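Local coordinates for protein lovastatin nonaketide synthase, polyketide synthase component (Aspergillus terreus, PDB 7CPX) that builds, together with its partner lovC, the nonaketide chain of lovastatin, extending, methylating, reducing and dehydrating it to give dihydromonacolin L while it stays attached to the enzyme, at residues 996-1001 against 1025-1030; 1043-1048 against 1063-1068. The protein carries 2 engineered substitutions. All coordinates share one frame; numbering follows the deposited sequence.

Contact 1. Residues 996-1001 against 1025-1030; sequences AGYIVM and MSIDKA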
ATOM      1  N   ALA A 996     -12.144  11.255 -15.811  1.00 83.39           N
ATOM      2  CA  ALA A 996     -11.282  12.409 -15.605  1.00 83.39           C
ATOM      3  C   ALA A 996     -10.879  12.530 -14.145  1.00 83.39           C
ATOM      4  O   ALA A 996      -9.783  13.009 -13.843  1.00 83.39           O
ATOM      5  CB  ALA A 996     -11.993  13.680 -16.063  1.00 83.39           C
ATOM      6  N   GLY A 997     -11.745  12.100 -13.229  1.00 82.01           N
ATOM      7  CA  GLY A 997     -11.370  12.085 -11.826  1.00 82.01           C
ATOM      8  C   GLY A 997     -10.204  11.155 -11.559  1.00 82.01           C
ATOM      9  O   GLY A 997      -9.251  11.518 -10.867  1.00 82.01           O
ATOM     10  N   TYR A 998     -10.256   9.942 -12.118  1.00 80.84           N
ATOM     11  CA  TYR A 998      -9.140   9.013 -11.967  1.00 80.84           C
ATOM     12  C   TYR A 998      -7.874   9.584 -12.589  1.00 80.84           C
ATOM     13  O   TYR A 998      -6.777   9.441 -12.037  1.00 80.84           O
ATOM     14  CB  TYR A 998      -9.477   7.667 -12.612  1.00 80.84           C
ATOM     15  CG  TYR A 998     -10.719   6.997 -12.072  1.00 80.84           C
ATOM     16  CD1 TYR A 998     -10.900   6.808 -10.711  1.00 80.84           C
ATOM     17  CD2 TYR A 998     -11.713   6.554 -12.928  1.00 80.84           C
ATOM     18  CE1 TYR A 998     -12.035   6.193 -10.222  1.00 80.84           C
ATOM     19  CE2 TYR A 998     -12.848   5.943 -12.450  1.00 80.84           C
ATOM     20  CZ  TYR A 998     -13.007   5.764 -11.098  1.00 80.84           C
ATOM     21  OH  TYR A 998     -14.144   5.152 -10.625  1.00 80.84           O
ATOM     22  N   ILE A 999      -8.006  10.226 -13.750  1.00 82.07           N
ATOM     23  CA  ILE A 999      -6.842  10.792 -14.422  1.00 82.07           C
ATOM     24  C   ILE A 999      -6.220  11.897 -13.577  1.00 82.07           C
ATOM     25  O   ILE A 999      -4.993  11.969 -13.429  1.00 82.07           O
ATOM     26  CB  ILE A 999      -7.238  11.296 -15.819  1.00 82.07           C
ATOM     27  CG1 ILE A 999      -7.461  10.104 -16.745  1.00 82.07           C
ATOM     28  CG2 ILE A 999      -6.167  12.211 -16.375  1.00 82.07           C
ATOM     29  CD1 ILE A 999      -8.272  10.420 -17.961  1.00 82.07           C
ATOM     30  N   VAL A1000      -7.049  12.778 -13.020  1.00 83.92           N
ATOM     31  CA  VAL A1000      -6.533  13.850 -12.179  1.00 83.92           C
ATOM     32  C   VAL A1000      -5.907  13.276 -10.917  1.00 83.92           C
ATOM     33  O   VAL A1000      -4.900  13.789 -10.421  1.00 83.92           O
ATOM     34  CB  VAL A1000      -7.649  14.856 -11.850  1.00 83.92           C
ATOM     35  CG1 VAL A1000      -7.123  15.944 -10.936  1.00 83.92           C
ATOM     36  CG2 VAL A1000      -8.199  15.463 -13.124  1.00 83.92           C
ATOM     37  N   MET A1001      -6.493  12.209 -10.373  1.00 81.79           N
ATOM     38  CA  MET A1001      -5.893  11.551  -9.219  1.00 81.79           C
ATOM     39  C   MET A1001      -4.506  11.031  -9.561  1.00 81.79           C
ATOM     40  O   MET A1001      -3.555  11.206  -8.792  1.00 81.79           O
ATOM     41  CB  MET A1001      -6.786  10.406  -8.746  1.00 81.79           C
ATOM     42  CG  MET A1001      -8.077  10.852  -8.098  1.00 81.79           C
ATOM     43  SD  MET A1001      -9.210   9.486  -7.773  1.00 81.79           S
ATOM     44  CE  MET A1001      -8.245   8.478  -6.649  1.00 81.79           C
ATOM     45  N   MET A1025      -3.849   3.782 -19.851  1.00 79.95           N
ATOM     46  CA  MET A1025      -4.770   3.877 -18.730  1.00 79.95           C
ATOM     47  C   MET A1025      -6.077   3.172 -19.056  1.00 79.95           C
ATOM     48  O   MET A1025      -6.582   3.247 -20.179  1.00 79.95           O
ATOM     49  CB  MET A1025      -5.041   5.334 -18.375  1.00 79.95           C
ATOM     50  CG  MET A1025      -6.076   5.498 -17.279  1.00 79.95           C
ATOM     51  SD  MET A1025      -6.043   7.127 -16.521  1.00 79.95           S
ATOM     52  CE  MET A1025      -7.267   6.921 -15.232  1.00 79.95           C
ATOM     53  N   SER A1026      -6.625   2.484 -18.059  1.00 78.73           N
ATOM     54  CA  SER A1026      -7.868   1.743 -18.209  1.00 78.73           C
ATOM     55  C   SER A1026      -8.756   2.013 -17.008  1.00 78.73           C
ATOM     56  O   SER A1026      -8.306   1.904 -15.864  1.00 78.73           O
ATOM     57  CB  SER A1026      -7.602   0.241 -18.340  1.00 78.73           C
ATOM     58  OG  SER A1026      -8.814  -0.483 -18.445  1.00 78.73           O
ATOM     59  N   ILE A1027     -10.008   2.364 -17.271  1.00 78.63           N
ATOM     60  CA  ILE A1027     -11.024   2.521 -16.237  1.00 78.63           C
ATOM     61  C   ILE A1027     -11.822   1.225 -16.201  1.00 78.63           C
ATOM     62  O   ILE A1027     -12.636   0.960 -17.092  1.00 78.63           O
ATOM     63  CB  ILE A1027     -11.926   3.731 -16.504  1.00 78.63           C
ATOM     64  CG1 ILE A1027     -11.155   5.038 -16.292  1.00 78.63           C
ATOM     65  CG2 ILE A1027     -13.140   3.692 -15.600  1.00 78.63           C
ATOM     66  CD1 ILE A1027     -10.169   5.358 -17.386  1.00 78.63           C
ATOM     67  N   ASP A1028     -11.593   0.416 -15.170  1.00 82.72           N
ATOM     68  CA  ASP A1028     -12.168  -0.921 -15.110  1.00 82.72           C
ATOM     69  C   ASP A1028     -13.571  -0.933 -14.516  1.00 82.72           C
ATOM     70  O   ASP A1028     -14.445  -1.652 -15.013  1.00 82.72           O
ATOM     71  CB  ASP A1028     -11.259  -1.843 -14.295  1.00 82.72           C
ATOM     72  CG  ASP A1028      -9.872  -1.967 -14.895  1.00 82.72           C
ATOM     73  OD1 ASP A1028      -9.119  -0.971 -14.866  1.00 82.72           O
ATOM     74  OD2 ASP A1028      -9.535  -3.060 -15.397  1.00 82.72           O
ATOM     75  N   LYS A1029     -13.809  -0.152 -13.464  1.00 82.80           N
ATOM     76  CA  LYS A1029     -15.097  -0.149 -12.778  1.00 82.80           C
ATOM     77  C   LYS A1029     -15.435   1.281 -12.390  1.00 82.80           C
ATOM     78  O   LYS A1029     -14.748   1.882 -11.559  1.00 82.80           O
ATOM     79  CB  LYS A1029     -15.071  -1.051 -11.546  1.00 82.80           C
ATOM     80  CG  LYS A1029     -16.392  -1.108 -10.801  1.00 82.80           C
ATOM     81  CD  LYS A1029     -16.376  -2.173  -9.721  1.00 82.80           C
ATOM     82  CE  LYS A1029     -17.738  -2.320  -9.066  1.00 82.80           C
ATOM     83  NZ  LYS A1029     -17.785  -3.455  -8.103  1.00 82.80           N
ATOM     84  N   ALA A1030     -16.492   1.823 -12.989  1.00 82.83           N
ATOM     85  CA  ALA A1030     -16.958   3.149 -12.615  1.00 82.83           C
ATOM     86  C   ALA A1030     -17.468   3.134 -11.180  1.00 82.83           C
ATOM     87  O   ALA A1030     -18.212   2.235 -10.781  1.00 82.83           O
ATOM     88  CB  ALA A1030     -18.060   3.608 -13.566  1.00 82.83           C
TER
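Tyr998 reaches from the helix over Met1025 and Ile1027 and on to the backbone of Lys1029, and its side chain makes the largest share of this contact. The segments belong to the predicted N-terminal hotdog fold of the dehydratase domain, in which a long helix lies in the curl of a beta sheet. Here helix 996-1001 passes the strand with their axes 9.7 Å apart at closest and running at 137°. Two apolar bumps rise from the strand into that gap, Met1025 and Ile1027. The first is a long finger: CG stands anti to the backbone N (chi1 176°), and the chain, extended beyond CG, reaches the helix, where its end fits into the notch between Tyr998 and Ile999. Its methyl Met1025 CE meets Tyr998 CB at 3.5 Å, while SD lies beside Ile999 CG1. Ile1027 is the shorter bump and meets the CD2-CE2 side of the tyrosine ring obliquely. Ile1027 CG1 approaches Tyr998 CD2 at 3.7 Å, and Ile1027 CG2 approaches Tyr998 CE2 at 3.9 Å. Beyond them the phenol carries on past the strand, bringing Tyr998 OH within 3.5 Å of Lys1029 O and close to Ala1030. Phe993 and Ile1064 also pack on the tyrosine, and Leu1173 and Phe1177 of helix 1170-1184 pack on Ile999. The hydroxyl is hydrogen-bonded to Ser1077 OG, which also bonds Lys1029 O, and makes a weak bond with Val1031 N. The chemistry is thus divided: side-chain contact between helix and strand is apolar, whereas the buried phenol oxygen finds its main polar partner, Ser1077, on the neighbouring strand 1075-1087, a serine it shares with the backbone of Lys1029.

Contact 2. Residues 1043-1048 against 1063-1068; sequences NLTADV and KIDSCL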
ATOM      1  N   ASN A1043      -8.344   4.072  -3.285  1.00 79.56           N
ATOM      2  CA  ASN A1043      -6.952   3.879  -2.905  1.00 79.56           C
ATOM      3  C   ASN A1043      -6.118   3.930  -4.174  1.00 79.56           C
ATOM      4  O   ASN A1043      -6.155   3.001  -4.985  1.00 79.56           O
ATOM      5  CB  ASN A1043      -6.764   2.555  -2.168  1.00 79.56           C
ATOM      6  CG  ASN A1043      -7.765   2.369  -1.045  1.00 79.56           C
ATOM      7  OD1 ASN A1043      -8.340   1.295  -0.882  1.00 79.56           O
ATOM      8  ND2 ASN A1043      -7.985   3.423  -0.268  1.00 79.56           N
ATOM      9  N   LEU A1044      -5.390   5.024  -4.361  1.00 77.64           N
ATOM     10  CA  LEU A1044      -4.515   5.174  -5.518  1.00 77.64           C
ATOM     11  C   LEU A1044      -3.131   4.682  -5.126  1.00 77.64           C
ATOM     12  O   LEU A1044      -2.413   5.345  -4.376  1.00 77.64           O
ATOM     13  CB  LEU A1044      -4.479   6.620  -5.995  1.00 77.64           C
ATOM     14  CG  LEU A1044      -3.378   6.941  -7.010  1.00 77.64           C
ATOM     15  CD1 LEU A1044      -3.285   5.867  -8.074  1.00 77.64           C
ATOM     16  CD2 LEU A1044      -3.622   8.286  -7.656  1.00 77.64           C
ATOM     17  N   THR A1045      -2.766   3.506  -5.625  1.00 77.38           N
ATOM     18  CA  THR A1045      -1.445   2.937  -5.402  1.00 77.38           C
ATOM     19  C   THR A1045      -0.577   3.242  -6.614  1.00 77.38           C
ATOM     20  O   THR A1045      -0.880   2.797  -7.725  1.00 77.38           O
ATOM     21  CB  THR A1045      -1.537   1.430  -5.170  1.00 77.38           C
ATOM     22  OG1 THR A1045      -2.432   1.161  -4.084  1.00 77.38           O
ATOM     23  CG2 THR A1045      -0.167   0.855  -4.855  1.00 77.38           C
ATOM     24  N   ALA A1046       0.495   3.997  -6.398  1.00 78.27           N
ATOM     25  CA  ALA A1046       1.399   4.417  -7.459  1.00 78.27           C
ATOM     26  C   ALA A1046       2.804   3.960  -7.106  1.00 78.27           C
ATOM     27  O   ALA A1046       3.349   4.354  -6.072  1.00 78.27           O
ATOM     28  CB  ALA A1046       1.357   5.933  -7.648  1.00 78.27           C
ATOM     29  N   ASP A1047       3.393   3.144  -7.970  1.00 80.65           N
ATOM     30  CA  ASP A1047       4.698   2.547  -7.734  1.00 80.65           C
ATOM     31  C   ASP A1047       5.612   2.930  -8.885  1.00 80.65           C
ATOM     32  O   ASP A1047       5.362   2.544 -10.031  1.00 80.65           O
ATOM     33  CB  ASP A1047       4.573   1.031  -7.616  1.00 80.65           C
ATOM     34  CG  ASP A1047       3.280   0.618  -6.951  1.00 80.65           C
ATOM     35  OD1 ASP A1047       3.189   0.707  -5.709  1.00 80.65           O
ATOM     36  OD2 ASP A1047       2.340   0.232  -7.677  1.00 80.65           O
ATOM     37  N   VAL A1048       6.665   3.686  -8.583  1.00 81.41           N
ATOM     38  CA  VAL A1048       7.569   4.184  -9.615  1.00 81.41           C
ATOM     39  C   VAL A1048       8.439   3.012 -10.057  1.00 81.41           C
ATOM     40  O   VAL A1048       9.452   2.697  -9.430  1.00 81.41           O
ATOM     41  CB  VAL A1048       8.408   5.368  -9.129  1.00 81.41           C
ATOM     42  CG1 VAL A1048       8.944   5.114  -7.748  1.00 81.41           C
ATOM     43  CG2 VAL A1048       9.550   5.627 -10.085  1.00 81.41           C
ATOM     44  N   LYS A1063      -2.736   2.533  -9.916  1.00 76.82           N
ATOM     45  CA  LYS A1063      -3.992   1.791  -9.861  1.00 76.82           C
ATOM     46  C   LYS A1063      -4.897   2.472  -8.846  1.00 76.82           C
ATOM     47  O   LYS A1063      -4.567   2.526  -7.658  1.00 76.82           O
ATOM     48  CB  LYS A1063      -3.759   0.330  -9.477  1.00 76.82           C
ATOM     49  CG  LYS A1063      -2.770  -0.402 -10.362  1.00 76.82           C
ATOM     50  CD  LYS A1063      -2.547  -1.823  -9.875  1.00 76.82           C
ATOM     51  CE  LYS A1063      -1.479  -2.530 -10.688  1.00 76.82           C
ATOM     52  NZ  LYS A1063      -1.860  -2.649 -12.121  1.00 76.82           N
ATOM     53  N   ILE A1064      -6.025   2.998  -9.313  1.00 77.45           N
ATOM     54  CA  ILE A1064      -7.055   3.544  -8.431  1.00 77.45           C
ATOM     55  C   ILE A1064      -8.002   2.386  -8.138  1.00 77.45           C
ATOM     56  O   ILE A1064      -8.874   2.048  -8.938  1.00 77.45           O
ATOM     57  CB  ILE A1064      -7.778   4.736  -9.053  1.00 77.45           C
ATOM     58  CG1 ILE A1064      -6.845   5.940  -9.181  1.00 77.45           C
ATOM     59  CG2 ILE A1064      -8.992   5.102  -8.222  1.00 77.45           C
ATOM     60  CD1 ILE A1064      -5.919   5.864 -10.358  1.00 77.45           C
ATOM     61  N   ASP A1065      -7.803   1.748  -6.988  1.00 79.84           N
ATOM     62  CA  ASP A1065      -8.732   0.737  -6.520  1.00 79.84           C
ATOM     63  C   ASP A1065      -9.924   1.402  -5.848  1.00 79.84           C
ATOM     64  O   ASP A1065      -9.789   2.423  -5.169  1.00 79.84           O
ATOM     65  CB  ASP A1065      -8.039  -0.207  -5.543  1.00 79.84           C
ATOM     66  CG  ASP A1065      -6.750  -0.777  -6.099  1.00 79.84           C
ATOM     67  OD1 ASP A1065      -6.668  -0.972  -7.330  1.00 79.84           O
ATOM     68  OD2 ASP A1065      -5.819  -1.030  -5.306  1.00 79.84           O
ATOM     69  N   SER A1066     -11.103   0.816  -6.039  1.00 81.14           N
ATOM     70  CA  SER A1066     -12.328   1.400  -5.521  1.00 81.14           C
ATOM     71  C   SER A1066     -13.151   0.347  -4.797  1.00 81.14           C
ATOM     72  O   SER A1066     -13.159  -0.829  -5.168  1.00 81.14           O
ATOM     73  CB  SER A1066     -13.171   2.027  -6.635  1.00 81.14           C
ATOM     74  OG  SER A1066     -13.445   1.086  -7.657  1.00 81.14           O
ATOM     75  N   CYS A1067     -13.844   0.797  -3.755  1.00 82.81           N
ATOM     76  CA  CYS A1067     -14.793  -0.029  -3.018  1.00 82.81           C
ATOM     77  C   CYS A1067     -16.028   0.810  -2.743  1.00 82.81           C
ATOM     78  O   CYS A1067     -15.965   1.770  -1.970  1.00 82.81           O
ATOM     79  CB  CYS A1067     -14.195  -0.542  -1.709  1.00 82.81           C
ATOM     80  SG  CYS A1067     -15.320  -1.592  -0.782  1.00 82.81           S
ATOM     81  N   LEU A1068     -17.147   0.447  -3.373  1.00 84.43           N
ATOM     82  CA  LEU A1068     -18.351   1.265  -3.269  1.00 84.43           C
ATOM     83  C   LEU A1068     -18.896   1.298  -1.848  1.00 84.43           C
ATOM     84  O   LEU A1068     -19.298   2.364  -1.368  1.00 84.43           O
ATOM     85  CB  LEU A1068     -19.416   0.742  -4.232  1.00 84.43           C
ATOM     86  CG  LEU A1068     -18.946   0.530  -5.673  1.00 84.43           C
ATOM     87  CD1 LEU A1068     -20.115   0.163  -6.572  1.00 84.43           C
ATOM     88  CD2 LEU A1068     -18.231   1.764  -6.200  1.00 84.43           C
TER
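Asn1043 and Asp1065 face each other across an antiparallel beta hairpin, formed by strands 1040-1052 and 1057-1067 within the predicted N-terminal hotdog fold. As a hydrogen-bonded pair they exchange two backbone bonds, Asn1043 N to Asp1065 O at 2.9 Å, nearly straight at 170°, and Asp1065 N to Asn1043 O, more bent at 150°. Thr1045 and Lys1063 form the next such pair, with Thr1045 N donating to Lys1063 O and Lys1063 N to Thr1045 O. Between them, Leu1044 and Ile1064 are a non-hydrogen-bonded pair whose backbones bond outward, to Trp970 on one flank and to strand 1075-1087 on the other. Asn1043, Thr1045, Lys1063 and Asp1065 share one face, part of which borders the second subunit. Lys1063 NZ donates to Val1048 O of the second subunit, and Lys1063 NZ of the second subunit bonds Val1048 O of this chain in return; within the chain, Asp1047 OD1 is hydrogen-bonded to Ser967 OG. On the other face, Leu1044 and Ile1064 cross obliquely beneath helix 995-1012. Leu1044 CG stands anti to the backbone N (chi1 168°), and Leu1044 CD1 beyond it meets Ile1064 CD1 at 3.5 Å.

Ile1064 and Leu1044 join the two contacts, whose centres lie about 10 Å apart: both belong to the hairpin of contact 2 and pack against the helix of contact 1. Ile1064 CG2 lies 3.6 Å from Tyr998 CD1 and 3.8 Å from Met1001 CE. Segment 996-1001 thus meets 1025-1030 through Tyr998 and Ile999, and the hairpin through Tyr998 and Met1001, the latter also by its O beside Leu1044 CD2. Contact 1 is nearer the predicted dehydratase centre, with the side chain of Ala1030 about 7 Å from that of His985 and the side chain of Ile999 about 8 Å from that of Asp1174. Contact 2 lies away from these sites, bordering the dimer interface.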